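Local coordinates for EAL domain protein (Vibrio cholerae serotype O1, PDB 6IJ2) that acts as a cyclic dinucleotide phosphodiesterase that degrades c-di-GMP and cGAMP, captured here with the linear dinucleotide 5'-pGpG, at residues Pro32-Arg37 against Pro248-Glu253; Arg106-Thr111 against Lys149-Gln154; Ala221-Leu226 against Gly236-Lys241. The protein carries 1 engineered substitution. All coordinates share one frame; numbering follows the deposited sequence.

Contact 1 of 3, residues Pro32-Arg37 against Pro248-Glu253; sequences PIVNCR and PSVNPE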
loop_
_atom_site.group_PDB
_atom_site.type_symbol
_atom_site.label_atom_id
_atom_site.label_comp_id
_atom_site.label_asym_id
_atom_site.label_seq_id
_atom_site.Cartn_x
_atom_site.Cartn_y
_atom_site.Cartn_z
ATOM N N PRO A 32 -23.633 -8.072 -7.090
ATOM C CA PRO A 32 -23.591 -7.269 -8.322
ATOM C C PRO A 32 -22.669 -6.056 -8.230
ATOM O O PRO A 32 -22.476 -5.448 -7.172
ATOM C CB PRO A 32 -25.051 -6.836 -8.516
ATOM C CG PRO A 32 -25.644 -6.872 -7.162
ATOM C CD PRO A 32 -24.949 -8.008 -6.432
ATOM N N ILE A 33 -22.077 -5.737 -9.378
ATOM C CA ILE A 33 -21.344 -4.503 -9.616
ATOM C C ILE A 33 -22.231 -3.663 -10.517
ATOM O O ILE A 33 -22.658 -4.143 -11.568
ATOM C CB ILE A 33 -19.987 -4.792 -10.283
ATOM C CG1 ILE A 33 -19.119 -5.658 -9.359
ATOM C CG2 ILE A 33 -19.261 -3.500 -10.666
ATOM C CD1 ILE A 33 -17.913 -6.286 -10.068
ATOM N N VAL A 34 -22.515 -2.428 -10.113
ATOM C CA VAL A 34 -23.516 -1.597 -10.779
ATOM C C VAL A 34 -22.799 -0.484 -11.518
ATOM O O VAL A 34 -21.876 0.126 -10.970
ATOM C CB VAL A 34 -24.518 -1.017 -9.765
ATOM C CG1 VAL A 34 -25.527 -0.124 -10.456
ATOM C CG2 VAL A 34 -25.221 -2.125 -9.012
ATOM N N ASN A 35 -23.199 -0.237 -12.770
ATOM C CA ASN A 35 -22.804 0.985 -13.465
ATOM C C ASN A 35 -23.799 2.069 -13.073
ATOM O O ASN A 35 -24.956 2.037 -13.508
ATOM C CB ASN A 35 -22.788 0.775 -14.977
ATOM C CG ASN A 35 -22.285 1.985 -15.716
ATOM O OD1 ASN A 35 -22.742 3.104 -15.480
ATOM N ND2 ASN A 35 -21.321 1.776 -16.595
ATOM N N CYS A 36 -23.354 3.024 -12.249
ATOM C CA CYS A 36 -24.243 4.034 -11.682
ATOM C C CYS A 36 -24.683 5.081 -12.693
ATOM O O CYS A 36 -25.636 5.817 -12.422
ATOM C CB CYS A 36 -23.562 4.710 -10.490
ATOM S SG CYS A 36 -23.397 3.542 -9.133
ATOM N N ARG A 37 -24.023 5.166 -13.840
ATOM C CA ARG A 37 -24.463 6.098 -14.866
ATOM C C ARG A 37 -25.612 5.511 -15.685
ATOM O O ARG A 37 -26.646 6.158 -15.864
ATOM C CB ARG A 37 -23.295 6.462 -15.774
ATOM C CG ARG A 37 -23.501 7.766 -16.512
ATOM C CD ARG A 37 -22.470 7.927 -17.599
ATOM N NE ARG A 37 -22.806 7.091 -18.739
ATOM C CZ ARG A 37 -22.089 6.051 -19.151
ATOM N NH1 ARG A 37 -20.973 5.715 -18.529
ATOM N NH2 ARG A 37 -22.489 5.360 -20.200
ATOM N N PRO A 248 -28.473 -11.457 -7.242
ATOM C CA PRO A 248 -29.380 -10.523 -6.565
ATOM C C PRO A 248 -29.784 -9.364 -7.460
ATOM O O PRO A 248 -29.027 -8.926 -8.330
ATOM C CB PRO A 248 -28.555 -10.023 -5.369
ATOM C CG PRO A 248 -27.479 -11.027 -5.183
ATOM C CD PRO A 248 -27.196 -11.625 -6.523
ATOM N N SER A 249 -30.998 -8.871 -7.227
ATOM C CA SER A 249 -31.473 -7.644 -7.846
ATOM C C SER A 249 -30.929 -6.441 -7.087
ATOM O O SER A 249 -30.653 -6.515 -5.888
ATOM C CB SER A 249 -33.000 -7.602 -7.850
ATOM O OG SER A 249 -33.495 -7.679 -6.523
ATOM N N VAL A 250 -30.798 -5.325 -7.793
ATOM C CA VAL A 250 -30.240 -4.102 -7.230
ATOM C C VAL A 250 -31.357 -3.217 -6.697
ATOM O O VAL A 250 -32.426 -3.089 -7.307
ATOM C CB VAL A 250 -29.389 -3.365 -8.280
ATOM C CG1 VAL A 250 -29.130 -1.924 -7.864
ATOM C CG2 VAL A 250 -28.083 -4.096 -8.460
ATOM N N ASN A 251 -31.101 -2.629 -5.523
ATOM C CA ASN A 251 -31.857 -1.598 -4.821
ATOM C C ASN A 251 -32.606 -0.674 -5.778
ATOM O O ASN A 251 -31.985 -0.002 -6.612
ATOM C CB ASN A 251 -30.889 -0.800 -3.938
ATOM C CG ASN A 251 -31.582 0.235 -3.074
ATOM O OD1 ASN A 251 -32.802 0.222 -2.916
ATOM N ND2 ASN A 251 -30.792 1.138 -2.493
ATOM N N PRO A 252 -33.938 -0.618 -5.696
ATOM C CA PRO A 252 -34.677 0.352 -6.523
ATOM C C PRO A 252 -34.423 1.799 -6.132
ATOM O O PRO A 252 -34.549 2.687 -6.984
ATOM C CB PRO A 252 -36.146 -0.037 -6.296
ATOM C CG PRO A 252 -36.105 -1.435 -5.749
ATOM C CD PRO A 252 -34.837 -1.523 -4.963
ATOM N N GLU A 253 -34.074 2.061 -4.868
ATOM C CA GLU A 253 -33.936 3.439 -4.399
ATOM C C GLU A 253 -32.804 4.162 -5.118
ATOM O O GLU A 253 -32.919 5.353 -5.431
ATOM C CB GLU A 253 -33.708 3.454 -2.885
ATOM C CG GLU A 253 -33.774 4.837 -2.233
ATOM C CD GLU A 253 -32.409 5.490 -2.066
ATOM O OE1 GLU A 253 -32.178 6.558 -2.669
ATOM O OE2 GLU A 253 -31.568 4.938 -1.327
#

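Contact 2 of 3, residues Arg106-Thr111 against Lys149-Gln154; sequences RCIRTT and KSLGFQ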
loop_
_atom_site.group_PDB
_atom_site.type_symbol
_atom_site.label_atom_id
_atom_site.label_comp_id
_atom_site.label_asym_id
_atom_site.label_seq_id
_atom_site.Cartn_x
_atom_site.Cartn_y
_atom_site.Cartn_z
ATOM N N ARG A 106 -0.082 -21.308 -15.721
ATOM C CA ARG A 106 -0.279 -22.075 -16.952
ATOM C C ARG A 106 -0.997 -23.394 -16.696
ATOM O O ARG A 106 -1.181 -24.197 -17.627
ATOM C CB ARG A 106 1.036 -22.321 -17.700
ATOM C CG ARG A 106 1.100 -21.606 -19.049
ATOM C CD ARG A 106 1.753 -20.245 -18.926
ATOM N NE ARG A 106 2.105 -19.673 -20.222
ATOM C CZ ARG A 106 2.902 -18.620 -20.372
ATOM N NH1 ARG A 106 3.430 -18.034 -19.305
ATOM N NH2 ARG A 106 3.176 -18.157 -21.583
ATOM N N CYS A 107 -1.416 -23.644 -15.456
ATOM C CA CYS A 107 -2.491 -24.586 -15.174
ATOM C C CYS A 107 -3.871 -23.976 -15.447
ATOM O O CYS A 107 -4.855 -24.334 -14.784
ATOM C CB CYS A 107 -2.401 -25.064 -13.724
ATOM S SG CYS A 107 -1.925 -26.811 -13.603
ATOM N N ILE A 108 -3.954 -23.049 -16.407
ATOM C CA ILE A 108 -5.180 -22.320 -16.678
ATOM C C ILE A 108 -6.058 -23.005 -17.721
ATOM O O ILE A 108 -7.144 -22.495 -18.031
ATOM C CB ILE A 108 -4.836 -20.890 -17.137
ATOM C CG1 ILE A 108 -6.018 -19.925 -17.000
ATOM C CG2 ILE A 108 -4.304 -20.914 -18.554
ATOM C CD1 ILE A 108 -5.650 -18.526 -17.420
ATOM N N ARG A 109 -5.632 -24.145 -18.277
ATOM C CA ARG A 109 -6.496 -24.877 -19.203
ATOM C C ARG A 109 -7.777 -25.358 -18.522
ATOM O O ARG A 109 -8.832 -25.432 -19.163
ATOM C CB ARG A 109 -5.727 -26.048 -19.818
ATOM C CG ARG A 109 -4.755 -25.624 -20.913
ATOM C CD ARG A 109 -4.965 -26.446 -22.176
ATOM N NE ARG A 109 -4.667 -27.860 -21.964
ATOM C CZ ARG A 109 -3.468 -28.405 -22.143
ATOM N NH1 ARG A 109 -2.447 -27.655 -22.538
ATOM N NH2 ARG A 109 -3.287 -29.700 -21.926
ATOM N N THR A 110 -7.710 -25.665 -17.225
ATOM C CA THR A 110 -8.921 -26.043 -16.503
ATOM C C THR A 110 -9.929 -24.905 -16.488
ATOM O O THR A 110 -11.140 -25.150 -16.526
ATOM C CB THR A 110 -8.581 -26.475 -15.076
ATOM O OG1 THR A 110 -7.637 -25.560 -14.507
ATOM C CG2 THR A 110 -7.990 -27.870 -15.063
ATOM N N THR A 111 -9.449 -23.660 -16.454
ATOM C CA THR A 111 -10.333 -22.504 -16.557
ATOM C C THR A 111 -10.888 -22.373 -17.972
ATOM O O THR A 111 -12.102 -22.236 -18.166
ATOM C CB THR A 111 -9.576 -21.235 -16.145
ATOM O OG1 THR A 111 -9.139 -21.360 -14.787
ATOM C CG2 THR A 111 -10.453 -19.991 -16.280
ATOM N N LYS A 149 -4.221 -11.206 -19.349
ATOM C CA LYS A 149 -4.626 -10.230 -20.357
ATOM C C LYS A 149 -4.434 -10.782 -21.764
ATOM O O LYS A 149 -5.303 -10.611 -22.629
ATOM C CB LYS A 149 -3.837 -8.931 -20.186
ATOM C CG LYS A 149 -4.175 -8.145 -18.932
ATOM C CD LYS A 149 -3.455 -6.806 -18.928
ATOM C CE LYS A 149 -4.328 -5.720 -18.339
ATOM N NZ LYS A 149 -3.915 -4.371 -18.823
ATOM N N SER A 150 -3.309 -11.468 -22.004
ATOM C CA SER A 150 -3.026 -11.995 -23.336
ATOM C C SER A 150 -4.011 -13.086 -23.736
ATOM O O SER A 150 -4.313 -13.240 -24.926
ATOM C CB SER A 150 -1.592 -12.526 -23.400
ATOM O OG SER A 150 -1.436 -13.709 -22.635
ATOM N N LEU A 151 -4.518 -13.850 -22.770
ATOM C CA LEU A 151 -5.514 -14.864 -23.079
ATOM C C LEU A 151 -6.905 -14.285 -23.293
ATOM O O LEU A 151 -7.787 -15.008 -23.768
ATOM C CB LEU A 151 -5.570 -15.911 -21.967
ATOM C CG LEU A 151 -4.319 -16.760 -21.764
ATOM C CD1 LEU A 151 -4.598 -17.870 -20.770
ATOM C CD2 LEU A 151 -3.835 -17.329 -23.082
ATOM N N GLY A 152 -7.129 -13.015 -22.951
ATOM C CA GLY A 152 -8.419 -12.377 -23.134
ATOM C C GLY A 152 -9.170 -12.058 -21.858
ATOM O O GLY A 152 -10.218 -11.406 -21.928
ATOM N N PHE A 153 -8.671 -12.483 -20.701
ATOM C CA PHE A 153 -9.330 -12.183 -19.435
ATOM C C PHE A 153 -9.283 -10.694 -19.123
ATOM O O PHE A 153 -8.349 -9.986 -19.506
ATOM C CB PHE A 153 -8.666 -12.956 -18.291
ATOM C CG PHE A 153 -8.887 -14.429 -18.366
ATOM C CD1 PHE A 153 -10.133 -14.966 -18.078
ATOM C CD2 PHE A 153 -7.865 -15.283 -18.749
ATOM C CE1 PHE A 153 -10.356 -16.328 -18.158
ATOM C CE2 PHE A 153 -8.087 -16.653 -18.842
ATOM C CZ PHE A 153 -9.328 -17.176 -18.541
ATOM N N GLN A 154 -10.313 -10.218 -18.426
ATOM C CA GLN A 154 -10.235 -8.930 -17.759
ATOM C C GLN A 154 -9.514 -9.109 -16.422
ATOM O O GLN A 154 -9.516 -10.199 -15.844
ATOM C CB GLN A 154 -11.635 -8.347 -17.547
ATOM C CG GLN A 154 -12.333 -7.930 -18.844
ATOM C CD GLN A 154 -11.705 -6.690 -19.459
ATOM O OE1 GLN A 154 -11.660 -5.630 -18.835
ATOM N NE2 GLN A 154 -11.200 -6.824 -20.676
#

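Contact 3 of 3, residues Ala221-Leu226 against Gly236-Lys241; sequences AEFAWL and GYYFAK. With nucleotides of chain B.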
loop_
_atom_site.group_PDB
_atom_site.type_symbol
_atom_site.label_atom_id
_atom_site.label_comp_id
_atom_site.label_asym_id
_atom_site.label_seq_id
_atom_site.Cartn_x
_atom_site.Cartn_y
_atom_site.Cartn_z
ATOM N N ALA A 221 -25.378 8.589 0.595
ATOM C CA ALA A 221 -24.485 9.744 0.621
ATOM C C ALA A 221 -23.117 9.402 0.045
ATOM O O ALA A 221 -22.510 10.222 -0.658
ATOM C CB ALA A 221 -24.344 10.268 2.051
ATOM N N GLU A 222 -22.604 8.205 0.359
ATOM C CA GLU A 222 -21.359 7.739 -0.247
ATOM C C GLU A 222 -21.511 7.608 -1.756
ATOM O O GLU A 222 -20.676 8.102 -2.523
ATOM C CB GLU A 222 -20.950 6.392 0.363
ATOM C CG GLU A 222 -20.435 6.481 1.796
ATOM C CD GLU A 222 -20.386 5.116 2.464
ATOM O OE1 GLU A 222 -20.824 4.144 1.826
ATOM O OE2 GLU A 222 -19.924 5.016 3.622
ATOM N N PHE A 223 -22.576 6.931 -2.197
ATOM C CA PHE A 223 -22.815 6.731 -3.626
ATOM C C PHE A 223 -22.859 8.061 -4.360
ATOM O O PHE A 223 -22.239 8.221 -5.420
ATOM C CB PHE A 223 -24.122 5.954 -3.830
ATOM C CG PHE A 223 -24.890 6.344 -5.073
ATOM C CD1 PHE A 223 -24.585 5.774 -6.295
ATOM C CD2 PHE A 223 -25.932 7.260 -5.012
ATOM C CE1 PHE A 223 -25.305 6.114 -7.441
ATOM C CE2 PHE A 223 -26.646 7.602 -6.146
ATOM C CZ PHE A 223 -26.327 7.034 -7.362
ATOM N N ALA A 224 -23.569 9.042 -3.793
ATOM C CA ALA A 224 -23.784 10.290 -4.519
ATOM C C ALA A 224 -22.493 11.086 -4.627
ATOM O O ALA A 224 -22.234 11.730 -5.658
ATOM C CB ALA A 224 -24.872 11.125 -3.837
ATOM N N TRP A 225 -21.677 11.069 -3.572
ATOM C CA TRP A 225 -20.387 11.737 -3.643
ATOM C C TRP A 225 -19.510 11.078 -4.700
ATOM O O TRP A 225 -18.907 11.760 -5.540
ATOM C CB TRP A 225 -19.703 11.735 -2.261
ATOM C CG TRP A 225 -18.562 12.669 -2.255
ATOM C CD1 TRP A 225 -18.569 13.981 -1.834
ATOM C CD2 TRP A 225 -17.244 12.414 -2.739
ATOM N NE1 TRP A 225 -17.354 14.539 -2.044
ATOM C CE2 TRP A 225 -16.513 13.605 -2.589
ATOM C CE3 TRP A 225 -16.608 11.292 -3.286
ATOM C CZ2 TRP A 225 -15.172 13.715 -2.961
ATOM C CZ3 TRP A 225 -15.274 11.402 -3.659
ATOM C CH2 TRP A 225 -14.573 12.604 -3.494
ATOM N N LEU A 226 -19.450 9.740 -4.687
ATOM C CA LEU A 226 -18.591 9.015 -5.622
ATOM C C LEU A 226 -19.054 9.206 -7.063
ATOM O O LEU A 226 -18.228 9.355 -7.972
ATOM C CB LEU A 226 -18.576 7.530 -5.255
ATOM C CG LEU A 226 -17.873 7.253 -3.924
ATOM C CD1 LEU A 226 -18.273 5.870 -3.437
ATOM C CD2 LEU A 226 -16.369 7.373 -4.115
ATOM N N GLY A 236 -21.479 -2.866 -3.302
ATOM C CA GLY A 236 -21.657 -2.702 -1.872
ATOM C C GLY A 236 -23.064 -3.036 -1.419
ATOM O O GLY A 236 -24.000 -3.143 -2.209
ATOM N N TYR A 237 -23.192 -3.182 -0.093
ATOM C CA TYR A 237 -24.483 -3.489 0.519
ATOM C C TYR A 237 -25.557 -2.480 0.133
ATOM O O TYR A 237 -26.739 -2.833 0.075
ATOM C CB TYR A 237 -24.347 -3.537 2.041
ATOM C CG TYR A 237 -23.572 -4.725 2.587
ATOM C CD1 TYR A 237 -23.187 -5.784 1.766
ATOM C CD2 TYR A 237 -23.242 -4.790 3.929
ATOM C CE1 TYR A 237 -22.484 -6.868 2.274
ATOM C CE2 TYR A 237 -22.533 -5.862 4.448
ATOM C CZ TYR A 237 -22.160 -6.901 3.618
ATOM O OH TYR A 237 -21.462 -7.971 4.140
ATOM N N TYR A 238 -25.178 -1.222 -0.113
ATOM C CA TYR A 238 -26.175 -0.241 -0.532
ATOM C C TYR A 238 -26.907 -0.696 -1.786
ATOM O O TYR A 238 -28.103 -0.423 -1.941
ATOM C CB TYR A 238 -25.524 1.119 -0.775
ATOM C CG TYR A 238 -26.514 2.150 -1.268
ATOM C CD1 TYR A 238 -27.552 2.583 -0.457
ATOM C CD2 TYR A 238 -26.420 2.675 -2.552
ATOM C CE1 TYR A 238 -28.478 3.513 -0.908
ATOM C CE2 TYR A 238 -27.345 3.612 -3.016
ATOM C CZ TYR A 238 -28.363 4.029 -2.182
ATOM O OH TYR A 238 -29.277 4.955 -2.623
ATOM N N PHE A 239 -26.218 -1.408 -2.676
ATOM C CA PHE A 239 -26.841 -1.911 -3.899
ATOM C C PHE A 239 -27.461 -3.289 -3.695
ATOM O O PHE A 239 -28.641 -3.498 -4.000
ATOM C CB PHE A 239 -25.809 -1.938 -5.030
ATOM C CG PHE A 239 -25.187 -0.602 -5.290
ATOM C CD1 PHE A 239 -25.877 0.371 -5.997
ATOM C CD2 PHE A 239 -23.931 -0.296 -4.783
ATOM C CE1 PHE A 239 -25.312 1.627 -6.218
ATOM C CE2 PHE A 239 -23.366 0.955 -5.001
ATOM C CZ PHE A 239 -24.054 1.915 -5.720
ATOM N N ALA A 240 -26.685 -4.230 -3.166
ATOM C CA ALA A 240 -27.201 -5.555 -2.865
ATOM C C ALA A 240 -26.132 -6.339 -2.139
ATOM O O ALA A 240 -24.964 -6.315 -2.536
ATOM C CB ALA A 240 -27.615 -6.308 -4.137
ATOM N N LYS A 241 -26.546 -7.041 -1.088
ATOM C CA LYS A 241 -25.693 -8.021 -0.449
ATOM C C LYS A 241 -25.444 -9.193 -1.397
ATOM O O LYS A 241 -26.215 -9.416 -2.331
ATOM C CB LYS A 241 -26.343 -8.525 0.837
ATOM C CG LYS A 241 -26.738 -7.437 1.829
ATOM C CD LYS A 241 -27.544 -8.045 2.971
ATOM C CE LYS A 241 -28.177 -6.985 3.857
ATOM N NZ LYS A 241 -29.041 -7.608 4.906
ATOM O OP3 G B 1 -12.413 -7.115 -1.428
ATOM P P G B 1 -12.489 -8.462 -0.928
ATOM O OP1 G B 1 -12.738 -9.393 -1.985
ATOM O OP2 G B 1 -11.311 -8.647 -0.148
ATOM O "O5'" G B 1 -13.708 -8.395 0.062
ATOM C "C5'" G B 1 -14.975 -8.952 -0.270
ATOM C "C4'" G B 1 -15.836 -9.043 0.967
ATOM O "O4'" G B 1 -16.506 -7.784 1.177
ATOM C "C3'" G B 1 -16.941 -10.105 0.951
ATOM O "O3'" G B 1 -16.977 -10.888 2.127
ATOM C "C2'" G B 1 -18.217 -9.278 0.882
ATOM O "O2'" G B 1 -19.329 -9.814 1.536
ATOM C "C1'" G B 1 -17.801 -8.024 1.631
ATOM N N9 G B 1 -18.623 -6.868 1.306
ATOM C C8 G B 1 -19.188 -6.570 0.092
ATOM N N7 G B 1 -19.865 -5.459 0.103
ATOM C C5 G B 1 -19.731 -4.990 1.398
ATOM C C6 G B 1 -20.243 -3.816 2.007
ATOM O O6 G B 1 -20.945 -2.945 1.514
ATOM N N1 G B 1 -19.877 -3.731 3.342
ATOM C C2 G B 1 -19.106 -4.651 4.002
ATOM N N2 G B 1 -18.844 -4.383 5.278
ATOM N N3 G B 1 -18.609 -5.738 3.443
ATOM C C4 G B 1 -18.958 -5.843 2.148
#

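Contact 1 of 3, residues Pro32-Arg37 against Pro248-Glu253
Just past the strand residues Pro-32 and Val-34, which pack on Pro-248 and Val-250, the carboxamide oxygen of Asn-35 is gripped by two backbone N-H groups. Arg-37 N donates to Asn-35 OD1 at 2.9 Å, lying in the carbonyl plane with a C=O...N angle of 155°, and Thr-38 N supplies the second bond. This Asx turn fixes the carboxamide where strand 27-35 gives way to loop. The contact itself is purely apolar. Val-34 and Val-250 meet through one branch each: CG2 of Val-34 lies 3.5 Å from CG2 of Val-250, a close methyl pair, and both methyls stand anti to their own carbonyl carbons. The same Val-250 CG2 also sits 3.9 Å from Pro-32 CG, so a single methyl bridges two alternate residues of the strand. Toward the start of both segments, the proline rings touch at an angle, Pro-32 CD being 4.1 Å from Pro-248 CG, while Pro-248 O accepts a hydrogen bond from Tyr-44 OH. At the other end Asn-251 serves as N-cap, its OD1 receiving Glu-253 N at 3.0 Å from above the carbonyl plane. Through Pro-248 and Val-250 the C-terminal tail lies along strand 27-35, which runs between 41-49 and 233-244 and is antiparallel to 41-49, the reversed first strand that distinguishes the TIM-like barrel of EAL domains.

Contact 2 of 3, residues Arg106-Thr111 against Lys149-Gln154
Ile-108 holds CG1 anti to its backbone N (chi1 -161°) and keeps CD1 extended beyond it (chi2 179°), a straight reach that carries the terminal methyl to both Leu-151 and Phe-153. Against Leu-151 the two side chains meet tip to tip, with Ile-108 CD1 3.6 Å from Leu-151 CD1; the second branch, Ile-108 CG2, comes within 3.8 Å of that same leucine methyl. Against Phe-153 the approach is oblique to the ring and tight, Ile-108 CD1 standing 3.4 Å from CE2. The two partners are set in place by the end of helix 139-151. Gly-152, at a phi of 111°, terminates it in a Schellman motif, with Gly-152 N bonded to Lys-149 O at 3.0 Å, and the chain then turns into strand 154-160. Leu-151 is therefore offered from the last helical turn and Phe-153 from the entry to the strand, inside the beta-alpha-beta unit of strand 125-129, helix 139-151 and strand 154-160. Thr-111, three residues beyond Ile-108 and in the first turn of helix 109-117, adds its methyl: CG2 lies 3.8 Å from Phe-153 CZ, again obliquely, whereas its hydroxyl OG1 is engaged by Arg-76 NH1 of helix 68-85. Phe-127 of strand 125-129 meets the Phe-153 ring edge-to-face, and Tyr-148 also meets it.

Contact 3 of 3, residues Ala221-Leu226 against Gly236-Lys241
Phe-223 touches the segment 236-241 first at its CB, which lies 4.1 Å from CE2 of Tyr-238, obliquely to the tyrosine ring. Farther out, the ring turns to Phe-239: Phe-223 CD1 sits 3.9 Å from Phe-239 CZ, at the edge of the Phe-239 ring and near its plane, and the two side chains cross at about a right angle. A chi1 of 146°, well short of a fully anti placement, directs the phenylalanine into this position, where Cys-36, Met-234 and His-220 also touch it. Its two partners also pack on each other, the edge atom CD2 of Tyr-238 standing 3.9 Å above the plane of the Phe-239 ring, over its centre, with the two rings steeply inclined. The tyrosine hydroxyl is held by Glu-253. The backbone here forms a tight turn: Gly-236 O accepts from both Phe-239 N, at 2.9 Å, and Ala-240 N. The same turn presents Tyr-237 to the nucleotide. Its backbone N donates to O6 of G1 of chain B at 2.8 Å, almost perfectly straight at 178°, while the guanine lies over one face of the phenol ring, with base atom C6 3.4 Å above the ring plane and over its centre. Ring and amide thus grip the same base, one from its face and one at its carbonyl oxygen. The whole belongs to the beta-alpha-beta unit of strand 211-214, helix 220-229 and strand 233-244, with the broken last strand of the EAL barrel forming part of the guanine-binding site.

Contacts 1 and 3 form one continuous region, their centres 9 Å apart, because strands 27-35 and 233-244 are neighbours where the barrel sheet closes. They are tied directly: Tyr-238 OH lies 2.6 Å from Glu-253 OE2, and Asn-251 N lies 3.0 Å from Phe-239 O, both probable hydrogen bonds. Contact 2 stands across the chain's centre, about 29 Å from contact 1 and 32 Å from contact 3, centre to centre. The bound nucleotide touches contact 3 directly, while its nearest atoms are about 8 Å from contact 1 and about 12 Å from contact 2. Strands 125-129 and 154-160, beside contact 2, carry the calcium ligands Glu-128, Asp-158 and Asp-159.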